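Local coordinates for protein PvdO (Pseudomonas aeruginosa, PDB 5HHA) that is a calcium-binding periplasmic protein of the formylglycine-generating enzyme family that probably takes part in maturation of the pyoverdine chromophore, at residues V59-E65 / F260-R266; F196-V200 / G215-E219; V71-F77 / A155-Y159; V44-G48 / E158-R162. All blocks are in the same frame, centred on the assembly; numbering follows the deposited sequence. Where two conformers were deposited one is given.

Contact 1: V59-E65 / F260-R266; sequences VGRQPDE and FSRSGNR
E65 and G264 bring two irregular loops together with their CA atoms 6.6 Å apart, and the 260-266 side is folded into a type I turn from R262 to N265 that N265 N closes on R262 O. The contact illustrates how an arginine with several acceptors can tie loops that share no regular structure. R262, bent at chi3 (-58°), meets E65 end-on: NH1 reaches E65 OE1 at 2.9 Å and NH2 reaches E65 OE2 at 2.8 Å, both on syn lone pairs. The two nearly straight bonds hold the carboxylate and guanidinium almost coplanar, 13° apart. NH1 is shared with E58, just before the segment. From above the carboxylate, Q62 N adds a bond to OE2, while T54 OG1 bonds to OE1. G60 O lies over one face of the guanidinium at a poor bonding angle, and a water links R262 NH2 to G60 O instead. Farther along, R266 NH1 donates to D64 O at 2.8 Å. The D64 carboxylate lies across the aliphatic part of R266, with OD2 3.7 Å from R266 CB. R266 leads into strand 266-269, touches Q248 and R250 of strand 247-251, and forms a salt bridge with E154 at the start of helix 154-162.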
loop_
_atom_site.group_PDB
_atom_site.type_symbol
_atom_site.label_atom_id
_atom_site.label_comp_id
_atom_site.label_asym_id
_atom_site.label_seq_id
_atom_site.Cartn_x
_atom_site.Cartn_y
_atom_site.Cartn_z
ATOM N N VAL A 59 11.797 -3.997 17.858
ATOM C CA VAL A 59 13.026 -3.690 17.123
ATOM C C VAL A 59 12.714 -2.795 15.916
ATOM O O VAL A 59 11.856 -3.110 15.116
ATOM C CB VAL A 59 13.726 -4.994 16.689
ATOM C CG1 VAL A 59 14.859 -4.748 15.695
ATOM C CG2 VAL A 59 14.227 -5.746 17.939
ATOM N N GLY A 60 13.414 -1.682 15.792
ATOM C CA GLY A 60 13.203 -0.786 14.673
ATOM C C GLY A 60 12.145 0.273 14.850
ATOM O O GLY A 60 12.022 1.121 13.974
ATOM N N ARG A 61 11.380 0.263 15.945
ATOM C CA ARG A 61 10.264 1.170 16.064
ATOM C C ARG A 61 10.698 2.621 16.014
ATOM O O ARG A 61 11.640 3.026 16.712
ATOM C CB ARG A 61 9.528 0.970 17.411
ATOM C CG ARG A 61 8.437 2.026 17.661
ATOM C CD ARG A 61 8.043 2.054 19.128
ATOM N NE ARG A 61 6.831 2.752 19.511
ATOM C CZ ARG A 61 6.803 4.018 19.863
ATOM N NH1 ARG A 61 7.918 4.715 19.854
ATOM N NH2 ARG A 61 5.649 4.575 20.250
ATOM N N GLN A 62 9.960 3.431 15.265
ATOM C CA GLN A 62 10.228 4.854 15.167
ATOM C C GLN A 62 9.250 5.648 16.016
ATOM O O GLN A 62 8.166 5.182 16.337
ATOM C CB GLN A 62 10.096 5.286 13.708
ATOM C CG GLN A 62 10.845 4.394 12.738
ATOM C CD GLN A 62 12.331 4.627 12.822
ATOM O OE1 GLN A 62 12.793 5.772 12.821
ATOM N NE2 GLN A 62 13.100 3.557 12.900
ATOM N N PRO A 63 9.634 6.871 16.406
ATOM C CA PRO A 63 8.855 7.597 17.419
ATOM C C PRO A 63 7.437 7.986 17.040
ATOM O O PRO A 63 6.624 8.191 17.947
ATOM C CB PRO A 63 9.723 8.833 17.700
ATOM C CG PRO A 63 11.084 8.437 17.309
ATOM C CD PRO A 63 10.973 7.458 16.198
ATOM N N ASP A 64 7.129 8.072 15.750
ATOM C CA ASP A 64 5.782 8.440 15.345
ATOM C C ASP A 64 4.790 7.289 15.352
ATOM O O ASP A 64 3.633 7.484 14.950
ATOM C CB ASP A 64 5.769 9.128 13.971
ATOM C CG ASP A 64 6.264 8.253 12.821
ATOM O OD1 ASP A 64 6.770 7.142 13.055
ATOM O OD2 ASP A 64 6.137 8.716 11.671
ATOM N N GLU A 65 5.191 6.109 15.833
ATOM C CA GLU A 65 4.343 4.917 15.797
ATOM C C GLU A 65 3.526 4.731 17.074
ATOM O O GLU A 65 3.017 3.659 17.347
ATOM C CB GLU A 65 5.184 3.683 15.527
ATOM C CG GLU A 65 5.846 3.733 14.149
ATOM C CD GLU A 65 6.901 2.679 13.924
ATOM O OE1 GLU A 65 6.791 1.581 14.485
ATOM O OE2 GLU A 65 7.833 2.896 13.134
ATOM N N PHE A 260 12.264 -1.462 7.820
ATOM C CA PHE A 260 11.149 -0.559 7.524
ATOM C C PHE A 260 9.938 -1.272 6.935
ATOM O O PHE A 260 8.951 -0.614 6.606
ATOM C CB PHE A 260 11.615 0.571 6.609
ATOM C CG PHE A 260 12.761 1.354 7.164
ATOM C CD1 PHE A 260 12.702 1.888 8.431
ATOM C CD2 PHE A 260 13.907 1.569 6.427
ATOM C CE1 PHE A 260 13.768 2.599 8.957
ATOM C CE2 PHE A 260 14.963 2.285 6.946
ATOM C CZ PHE A 260 14.889 2.811 8.213
ATOM N N SER A 261 9.970 -2.605 6.873
ATOM C CA SER A 261 8.862 -3.389 6.361
ATOM C C SER A 261 7.847 -3.766 7.423
ATOM O O SER A 261 6.790 -4.331 7.102
ATOM C CB SER A 261 9.382 -4.676 5.724
ATOM O OG SER A 261 10.006 -4.414 4.476
ATOM N N ARG A 262 8.134 -3.428 8.676
ATOM C CA ARG A 262 7.263 -3.781 9.790
ATOM C C ARG A 262 5.874 -3.190 9.563
ATOM O O ARG A 262 5.747 -2.082 9.021
ATOM C CB ARG A 262 7.851 -3.196 11.072
ATOM C CG ARG A 262 9.262 -3.660 11.398
ATOM C CD ARG A 262 9.924 -2.881 12.545
ATOM N NE ARG A 262 9.971 -1.469 12.213
ATOM C CZ ARG A 262 9.157 -0.528 12.668
ATOM N NH1 ARG A 262 8.334 -0.752 13.691
ATOM N NH2 ARG A 262 9.238 0.680 12.173
ATOM N N SER A 263 4.842 -3.878 10.042
ATOM C CA SER A 263 3.471 -3.458 9.785
ATOM C C SER A 263 3.156 -2.049 10.258
ATOM O O SER A 263 2.260 -1.395 9.703
ATOM C CB SER A 263 2.506 -4.429 10.430
ATOM O OG SER A 263 2.527 -5.690 9.798
ATOM N N GLY A 264 3.812 -1.583 11.320
ATOM C CA GLY A 264 3.554 -0.270 11.868
ATOM C C GLY A 264 4.417 0.863 11.360
ATOM O O GLY A 264 4.227 1.999 11.769
ATOM N N ASN A 265 5.352 0.582 10.462
ATOM C CA ASN A 265 6.217 1.630 9.924
ATOM C C ASN A 265 5.405 2.698 9.214
ATOM O O ASN A 265 4.493 2.356 8.447
ATOM C CB ASN A 265 7.244 1.023 8.962
ATOM C CG ASN A 265 8.440 1.971 8.689
ATOM O OD1 ASN A 265 8.467 2.707 7.725
ATOM N ND2 ASN A 265 9.410 1.905 9.532
ATOM N N ARG A 266 5.767 3.960 9.401
ATOM C CA ARG A 266 5.061 5.078 8.782
ATOM C C ARG A 266 6.042 5.887 7.956
ATOM O O ARG A 266 7.239 5.911 8.244
ATOM C CB ARG A 266 4.451 6.011 9.851
ATOM C CG ARG A 266 3.587 5.287 10.855
ATOM C CD ARG A 266 3.025 6.223 11.909
ATOM N NE ARG A 266 1.896 6.961 11.350
ATOM C CZ ARG A 266 1.367 8.060 11.891
ATOM N NH1 ARG A 266 1.876 8.571 13.004
ATOM N NH2 ARG A 266 0.319 8.637 11.323
HETATM O O HOH W 1 12.027 1.125 11.296
HETATM O O HOH W 2 7.533 5.019 11.395
HETATM O O HOH W 3 7.747 8.293 9.671
#

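Contact 2: F196-V200 / G215-E219; sequences FTSPV and GNVYE
Beside the calcium site, N216 clasps the backbone of S198 with its side-chain amide, serving as donor and acceptor to a single residue. S198 N gives its hydrogen to N216 OD1 at 2.9 Å, in the carbonyl plane and on a lone pair, and N216 ND2 returns a bond to S198 O at 3.0 Å. The second bond leaves in the plane of the asparagine amide, although it meets the S198 carbonyl tilted 29° from the carbonyl plane. Both are nearly straight, so together they fix the rotation of the amide. N216 can present it this way from a classic gamma turn, whose positive phi (81°) goes with a weak bond from V217 N to G215 O. The G-N-V-x-E run from G215 to E219 resembles a signature of the formylglycine-generating enzyme family, and its last two residues begin strand 218-221. Next to the polar clasp, a chi1 of 56° leaves the T197 methyl beside its backbone N, where CG2 packs on V217 CG1 at 3.6 Å; T197 OG1 bonds to Q124 OE1. N186, a calcium ligand, donates from ND2 to both N216 OD1 and F196 O.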
loop_
_atom_site.group_PDB
_atom_site.type_symbol
_atom_site.label_atom_id
_atom_site.label_comp_id
_atom_site.label_asym_id
_atom_site.label_seq_id
_atom_site.Cartn_x
_atom_site.Cartn_y
_atom_site.Cartn_z
ATOM N N PHE A 196 14.700 -4.872 -8.467
ATOM C CA PHE A 196 13.667 -3.850 -8.438
ATOM C C PHE A 196 12.364 -4.497 -7.987
ATOM O O PHE A 196 12.393 -5.388 -7.149
ATOM C CB PHE A 196 13.588 -3.147 -9.796
ATOM C CG PHE A 196 14.911 -2.602 -10.232
ATOM C CD1 PHE A 196 15.376 -1.414 -9.729
ATOM C CD2 PHE A 196 15.719 -3.329 -11.089
ATOM C CE1 PHE A 196 16.613 -0.917 -10.112
ATOM C CE2 PHE A 196 16.966 -2.840 -11.485
ATOM C CZ PHE A 196 17.404 -1.647 -10.994
ATOM N N THR A 197 11.210 -4.041 -8.476
ATOM C CA THR A 197 9.943 -4.641 -8.036
ATOM C C THR A 197 9.772 -6.048 -8.611
ATOM O O THR A 197 10.438 -6.430 -9.603
ATOM C CB THR A 197 8.747 -3.769 -8.401
ATOM O OG1 THR A 197 8.779 -3.547 -9.816
ATOM C CG2 THR A 197 8.787 -2.438 -7.672
ATOM N N SER A 198 8.880 -6.805 -8.002
ATOM C CA SER A 198 8.520 -8.145 -8.397
ATOM C C SER A 198 7.073 -8.138 -8.861
ATOM O O SER A 198 6.275 -7.295 -8.476
ATOM C CB SER A 198 8.663 -9.083 -7.186
ATOM O OG SER A 198 8.103 -8.489 -5.998
ATOM N N PRO A 199 6.697 -9.107 -9.708
ATOM C CA PRO A 199 5.281 -9.213 -10.048
ATOM C C PRO A 199 4.477 -9.317 -8.777
ATOM O O PRO A 199 4.896 -9.953 -7.815
ATOM C CB PRO A 199 5.198 -10.511 -10.873
ATOM C CG PRO A 199 6.587 -10.740 -11.355
ATOM C CD PRO A 199 7.521 -10.148 -10.334
ATOM N N VAL A 200 3.294 -8.733 -8.759
ATOM C CA VAL A 200 2.484 -8.784 -7.554
ATOM C C VAL A 200 2.182 -10.242 -7.212
ATOM O O VAL A 200 1.949 -11.075 -8.110
ATOM C CB VAL A 200 1.206 -7.938 -7.689
ATOM C CG1 VAL A 200 1.577 -6.476 -7.961
ATOM C CG2 VAL A 200 0.266 -8.497 -8.782
ATOM N N GLY A 215 6.549 -5.298 1.415
ATOM C CA GLY A 215 7.623 -4.928 0.510
ATOM C C GLY A 215 7.094 -4.497 -0.848
ATOM O O GLY A 215 5.909 -4.155 -1.019
ATOM N N ASN A 216 7.998 -4.525 -1.814
ATOM C CA ASN A 216 7.728 -4.221 -3.215
ATOM C C ASN A 216 7.716 -2.710 -3.455
ATOM O O ASN A 216 8.679 -2.171 -3.998
ATOM C CB ASN A 216 6.508 -4.980 -3.768
ATOM C CG ASN A 216 6.729 -5.478 -5.188
ATOM O OD1 ASN A 216 7.824 -5.375 -5.719
ATOM N ND2 ASN A 216 5.682 -6.040 -5.793
ATOM N N VAL A 217 6.647 -2.012 -3.050
ATOM C CA VAL A 217 6.584 -0.565 -3.139
ATOM C C VAL A 217 5.897 0.011 -1.917
ATOM O O VAL A 217 5.042 -0.633 -1.305
ATOM C CB VAL A 217 5.781 -0.092 -4.403
ATOM C CG1 VAL A 217 6.525 -0.418 -5.676
ATOM C CG2 VAL A 217 4.394 -0.687 -4.475
ATOM N N TYR A 218 6.267 1.240 -1.585
ATOM C CA TYR A 218 5.388 2.055 -0.728
ATOM C C TYR A 218 4.063 2.289 -1.440
ATOM O O TYR A 218 3.966 2.108 -2.663
ATOM C CB TYR A 218 6.045 3.410 -0.461
ATOM C CG TYR A 218 6.914 3.456 0.777
ATOM C CD1 TYR A 218 6.356 3.791 2.003
ATOM C CD2 TYR A 218 8.276 3.184 0.729
ATOM C CE1 TYR A 218 7.123 3.878 3.149
ATOM C CE2 TYR A 218 9.058 3.270 1.885
ATOM C CZ TYR A 218 8.460 3.604 3.092
ATOM O OH TYR A 218 9.189 3.741 4.281
ATOM N N GLU A 219 3.069 2.737 -0.691
ATOM C CA GLU A 219 1.734 2.962 -1.211
ATOM C C GLU A 219 1.175 4.260 -0.688
ATOM O O GLU A 219 1.223 4.527 0.521
ATOM C CB GLU A 219 0.777 1.872 -0.750
ATOM C CG GLU A 219 1.112 0.493 -1.290
ATOM C CD GLU A 219 0.385 -0.606 -0.558
ATOM O OE1 GLU A 219 -0.630 -0.315 0.120
ATOM O OE2 GLU A 219 0.814 -1.779 -0.671
#

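Contact 3: V71-F77 / A155-Y159; sequences VTFAKPF and AEREY
E156 crosses F77 obliquely, touching it from CB to OE2, and its path shows how a charged residue can serve an apolar interface. CB starts 3.9 Å from F77 CE2. CG sits in the angle between two rings, 3.5 Å from F77 CE2 and 3.6 Å from F73 CE1. The extended chain then carries CD past the CE2 rim of F77, so that OE2 comes over the face, offset toward the rim, and the carboxylate stacks on that ring with the planes 20° apart. OE1 turns to a salt bridge with R150 and a bond from S153 N just ahead of the helix. Methylenes and one carboxylate oxygen thus pack on the rings, while the other oxygen takes the polar partners.

Next to it in the same cluster, F73 and Y159 slide past each other in opposite directions. Their rings are inclined at 34°, neither stacked nor edge-to-face, and F73 CE2 comes over the tyrosine face to 3.3 Å from Y159 CG. A155 O lies at the edge of the F73 ring, 3.7 Å from CZ, and V71 CG1 meets A155 CB at 4.0 Å. Strand 71-73 and helix 155-159 run at 88° to each other with their axes 10.0 Å apart. Strand 42-52, the neighbour of strand 69-73 in the sheet, continues the same layer: V71 touches F50, A155 touches M52 and F77 touches L45.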
loop_
_atom_site.group_PDB
_atom_site.type_symbol
_atom_site.label_atom_id
_atom_site.label_comp_id
_atom_site.label_asym_id
_atom_site.label_seq_id
_atom_site.Cartn_x
_atom_site.Cartn_y
_atom_site.Cartn_z
ATOM N N VAL A 71 -8.480 0.769 16.761
ATOM C CA VAL A 71 -9.282 1.316 15.671
ATOM C C VAL A 71 -10.323 0.285 15.278
ATOM O O VAL A 71 -10.046 -0.908 15.215
ATOM C CB VAL A 71 -8.384 1.665 14.461
ATOM C CG1 VAL A 71 -9.196 2.156 13.285
ATOM C CG2 VAL A 71 -7.373 2.669 14.856
ATOM N N THR A 72 -11.530 0.785 15.023
ATOM C CA THR A 72 -12.685 -0.054 14.724
ATOM C C THR A 72 -13.216 0.150 13.322
ATOM O O THR A 72 -13.407 1.277 12.891
ATOM C CB THR A 72 -13.822 0.267 15.730
ATOM O OG1 THR A 72 -13.371 -0.057 17.052
ATOM C CG2 THR A 72 -15.107 -0.479 15.415
ATOM N N PHE A 73 -13.413 -0.954 12.613
ATOM C CA PHE A 73 -14.060 -0.980 11.303
ATOM C C PHE A 73 -15.425 -1.615 11.510
ATOM O O PHE A 73 -15.535 -2.808 11.741
ATOM C CB PHE A 73 -13.241 -1.780 10.275
ATOM C CG PHE A 73 -11.861 -1.269 10.123
ATOM C CD1 PHE A 73 -11.602 -0.200 9.326
ATOM C CD2 PHE A 73 -10.828 -1.829 10.853
ATOM C CE1 PHE A 73 -10.314 0.305 9.217
ATOM C CE2 PHE A 73 -9.528 -1.331 10.736
ATOM C CZ PHE A 73 -9.295 -0.256 9.926
ATOM N N ALA A 74 -16.467 -0.791 11.477
ATOM C CA ALA A 74 -17.829 -1.278 11.770
ATOM C C ALA A 74 -18.350 -2.220 10.676
ATOM O O ALA A 74 -19.165 -3.115 10.935
ATOM C CB ALA A 74 -18.786 -0.101 11.973
ATOM N N LYS A 75 -17.860 -2.051 9.451
ATOM C CA LYS A 75 -18.374 -2.782 8.306
ATOM C C LYS A 75 -17.237 -3.421 7.524
ATOM O O LYS A 75 -16.143 -2.835 7.398
ATOM C CB LYS A 75 -19.136 -1.837 7.369
ATOM C CG LYS A 75 -20.356 -1.189 7.998
ATOM C CD LYS A 75 -21.224 -0.500 6.960
ATOM C CE LYS A 75 -22.504 0.013 7.616
ATOM N NZ LYS A 75 -23.467 0.593 6.630
ATOM N N PRO A 76 -17.471 -4.609 6.984
ATOM C CA PRO A 76 -16.476 -5.148 6.055
ATOM C C PRO A 76 -16.301 -4.234 4.835
ATOM O O PRO A 76 -17.189 -3.470 4.472
ATOM C CB PRO A 76 -17.053 -6.505 5.662
ATOM C CG PRO A 76 -18.512 -6.402 5.938
ATOM C CD PRO A 76 -18.698 -5.425 7.045
ATOM N N PHE A 77 -15.115 -4.282 4.234
ATOM C CA PHE A 77 -14.794 -3.450 3.079
ATOM C C PHE A 77 -13.740 -4.201 2.292
ATOM O O PHE A 77 -13.102 -5.120 2.807
ATOM C CB PHE A 77 -14.281 -2.069 3.503
ATOM C CG PHE A 77 -13.017 -2.113 4.298
ATOM C CD1 PHE A 77 -13.029 -2.437 5.640
ATOM C CD2 PHE A 77 -11.800 -1.794 3.694
ATOM C CE1 PHE A 77 -11.842 -2.479 6.374
ATOM C CE2 PHE A 77 -10.618 -1.811 4.417
ATOM C CZ PHE A 77 -10.633 -2.157 5.743
ATOM N N ALA A 155 -5.191 3.672 8.513
ATOM C CA ALA A 155 -5.655 2.622 9.414
ATOM C C ALA A 155 -6.052 1.355 8.661
ATOM O O ALA A 155 -5.737 0.231 9.069
ATOM C CB ALA A 155 -6.833 3.143 10.225
ATOM N N GLU A 156 -6.765 1.507 7.541
ATOM C CA GLU A 156 -7.135 0.351 6.719
ATOM C C GLU A 156 -5.898 -0.381 6.227
ATOM O O GLU A 156 -5.855 -1.599 6.182
ATOM C CB GLU A 156 -7.973 0.774 5.509
ATOM C CG GLU A 156 -9.391 1.173 5.857
ATOM C CD GLU A 156 -10.138 1.850 4.724
ATOM O OE1 GLU A 156 -9.524 2.265 3.725
ATOM O OE2 GLU A 156 -11.377 1.976 4.866
ATOM N N ARG A 157 -4.880 0.388 5.851
ATOM C CA ARG A 157 -3.665 -0.205 5.325
ATOM C C ARG A 157 -2.950 -1.020 6.419
ATOM O O ARG A 157 -2.549 -2.171 6.187
ATOM C CB ARG A 157 -2.772 0.862 4.696
ATOM C CG ARG A 157 -1.843 0.368 3.589
ATOM C CD ARG A 157 -0.680 -0.485 4.079
ATOM N NE ARG A 157 0.195 -0.841 2.962
ATOM C CZ ARG A 157 1.293 -1.574 3.076
ATOM N NH1 ARG A 157 1.756 -1.898 4.271
ATOM N NH2 ARG A 157 1.938 -1.952 1.991
ATOM N N GLU A 158 -2.795 -0.452 7.606
ATOM C CA GLU A 158 -2.136 -1.226 8.671
ATOM C C GLU A 158 -2.977 -2.446 9.059
ATOM O O GLU A 158 -2.446 -3.512 9.299
ATOM C CB GLU A 158 -1.819 -0.375 9.895
ATOM C CG GLU A 158 -0.949 -1.152 10.920
ATOM C CD GLU A 158 -0.378 -0.318 12.053
ATOM O OE1 GLU A 158 0.143 0.778 11.797
ATOM O OE2 GLU A 158 -0.441 -0.822 13.206
ATOM N N TYR A 159 -4.297 -2.285 9.095
ATOM C CA TYR A 159 -5.204 -3.397 9.411
ATOM C C TYR A 159 -4.981 -4.541 8.433
ATOM O O TYR A 159 -4.880 -5.703 8.795
ATOM C CB TYR A 159 -6.630 -2.902 9.313
ATOM C CG TYR A 159 -7.739 -3.881 9.624
ATOM C CD1 TYR A 159 -7.850 -4.454 10.890
ATOM C CD2 TYR A 159 -8.750 -4.134 8.698
ATOM C CE1 TYR A 159 -8.923 -5.279 11.208
ATOM C CE2 TYR A 159 -9.813 -4.977 9.005
ATOM C CZ TYR A 159 -9.895 -5.512 10.273
ATOM O OH TYR A 159 -10.952 -6.324 10.668
#

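Contact 4: V44-G48 / E158-R162; sequences VLPAG and EYGAR
P46 receives the hydroxyl of Y159 where strand 42-52 of the mixed sheet gives way to a short loop beneath helix 154-162, a sheet-and-helix packing within the formylglycine-generating enzyme-like domain. Y159 OH donates to P46 O at 2.7 Å. The carbonyl oxygen lies near the plane of the phenol ring, but the hydroxyl stands above the carbonyl plane, 50° out of it. A tyrosine that is otherwise engaged in ring packing is thereby tethered by its far end to backbone.

The buried, closely packed end of the contact is at L45. With CG anti to the carbonyl carbon (chi1 -55°) and the chain extended beyond it, L45 sends CD1 up to the helix, 4.1 Å from G160 CA and 4.2 Å from Y159 CD2. The methyl group can rest on the helix backbone there because G160 carries no side chain. F208, F77 and I79 also touch L45.

The more open end follows toward G48, although the short hydrogen bond lies here. P46, A47 and G48 are all partly exposed, and their approach to the helix is confined almost wholly to the phenol oxygen. P46 CG stands 3.8 Å from Y159 OH, and A47 turns its CB away from the helix.

Within the helix, one turn apart, R162 grips E158 side-on, with NE and NH2 on one oxygen and from the same face of the carboxylate; E158 also meets R250 and G53 N. NE reaches E158 OE2 at 2.8 Å, and NH2 makes a more bent bond to that same OE2 at 3.2 Å.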
loop_
_atom_site.group_PDB
_atom_site.type_symbol
_atom_site.label_atom_id
_atom_site.label_comp_id
_atom_site.label_asym_id
_atom_site.label_seq_id
_atom_site.Cartn_x
_atom_site.Cartn_y
_atom_site.Cartn_z
ATOM N N VAL A 44 -12.217 -9.112 0.336
ATOM C CA VAL A 44 -13.023 -8.592 1.426
ATOM C C VAL A 44 -12.295 -8.748 2.754
ATOM O O VAL A 44 -11.890 -9.845 3.116
ATOM C CB VAL A 44 -14.395 -9.320 1.503
ATOM C CG1 VAL A 44 -15.224 -8.810 2.681
ATOM C CG2 VAL A 44 -15.173 -9.159 0.193
ATOM N N LEU A 45 -12.131 -7.632 3.448
ATOM C CA LEU A 45 -11.613 -7.621 4.816
ATOM C C LEU A 45 -12.771 -7.602 5.804
ATOM O O LEU A 45 -13.765 -6.944 5.593
ATOM C CB LEU A 45 -10.705 -6.408 5.062
ATOM C CG LEU A 45 -9.516 -6.227 4.103
ATOM C CD1 LEU A 45 -8.580 -5.148 4.650
ATOM C CD2 LEU A 45 -8.749 -7.504 3.919
ATOM N N PRO A 46 -12.615 -8.299 6.933
ATOM C CA PRO A 46 -13.684 -8.378 7.925
ATOM C C PRO A 46 -13.835 -7.096 8.703
ATOM O O PRO A 46 -12.897 -6.306 8.859
ATOM C CB PRO A 46 -13.207 -9.501 8.844
ATOM C CG PRO A 46 -11.749 -9.489 8.728
ATOM C CD PRO A 46 -11.449 -9.109 7.303
ATOM N N ALA A 47 -15.048 -6.843 9.170
ATOM C CA ALA A 47 -15.264 -5.870 10.217
ATOM C C ALA A 47 -14.537 -6.331 11.470
ATOM O O ALA A 47 -14.257 -7.508 11.626
ATOM C CB ALA A 47 -16.748 -5.722 10.497
ATOM N N GLY A 48 -14.230 -5.401 12.364
ATOM C CA GLY A 48 -13.543 -5.715 13.605
ATOM C C GLY A 48 -12.678 -4.565 14.044
ATOM O O GLY A 48 -12.611 -3.544 13.370
ATOM N N GLU A 158 -2.795 -0.452 7.606
ATOM C CA GLU A 158 -2.136 -1.226 8.671
ATOM C C GLU A 158 -2.977 -2.446 9.059
ATOM O O GLU A 158 -2.446 -3.512 9.299
ATOM C CB GLU A 158 -1.819 -0.375 9.895
ATOM C CG GLU A 158 -0.949 -1.152 10.920
ATOM C CD GLU A 158 -0.378 -0.318 12.053
ATOM O OE1 GLU A 158 0.143 0.778 11.797
ATOM O OE2 GLU A 158 -0.441 -0.822 13.206
ATOM N N TYR A 159 -4.297 -2.285 9.095
ATOM C CA TYR A 159 -5.204 -3.397 9.411
ATOM C C TYR A 159 -4.981 -4.541 8.433
ATOM O O TYR A 159 -4.880 -5.703 8.795
ATOM C CB TYR A 159 -6.630 -2.902 9.313
ATOM C CG TYR A 159 -7.739 -3.881 9.624
ATOM C CD1 TYR A 159 -7.850 -4.454 10.890
ATOM C CD2 TYR A 159 -8.750 -4.134 8.698
ATOM C CE1 TYR A 159 -8.923 -5.279 11.208
ATOM C CE2 TYR A 159 -9.813 -4.977 9.005
ATOM C CZ TYR A 159 -9.895 -5.512 10.273
ATOM O OH TYR A 159 -10.952 -6.324 10.668
ATOM N N GLY A 160 -4.933 -4.195 7.158
ATOM C CA GLY A 160 -4.779 -5.159 6.084
ATOM C C GLY A 160 -3.412 -5.795 6.037
ATOM O O GLY A 160 -3.274 -6.962 5.651
ATOM N N ALA A 161 -2.383 -5.051 6.435
ATOM C CA ALA A 161 -1.038 -5.584 6.525
ATOM C C ALA A 161 -0.935 -6.590 7.661
ATOM O O ALA A 161 -0.307 -7.633 7.506
ATOM C CB ALA A 161 -0.022 -4.461 6.729
ATOM N N ARG A 162 -1.511 -6.262 8.813
ATOM C CA ARG A 162 -1.346 -7.106 9.987
ATOM C C ARG A 162 -2.144 -8.397 9.916
ATOM O O ARG A 162 -1.686 -9.450 10.384
ATOM C CB ARG A 162 -1.766 -6.372 11.244
ATOM C CG ARG A 162 -0.831 -5.249 11.639
ATOM C CD ARG A 162 -1.268 -4.607 12.970
ATOM N NE ARG A 162 -0.293 -3.616 13.425
ATOM C CZ ARG A 162 0.890 -3.934 13.936
ATOM N NH1 ARG A 162 1.218 -5.185 14.146
ATOM N NH2 ARG A 162 1.755 -2.984 14.229
#

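Overall arrangement
Contacts 3 and 4 attach the same helix, 154-162, to adjoining strands of one sheet; their centres lie 5 Å apart and they share Y159. Contact 3 is buried and works through rings and methylenes, whereas contact 4 is open along its loop and adds one hydroxyl-to-carbonyl bond to its leucine packing. Contact 2 is also buried, but joins a loop near the calcium to the start of strand 218-221 by amide hydrogen bonds. Contact 1, partly exposed, relies on charge and bridging waters as well as packing. The helix connects them all: E158 and R162 touch the 263-264 turn of contact 1, and R157 forms a salt bridge with E219 of contact 2.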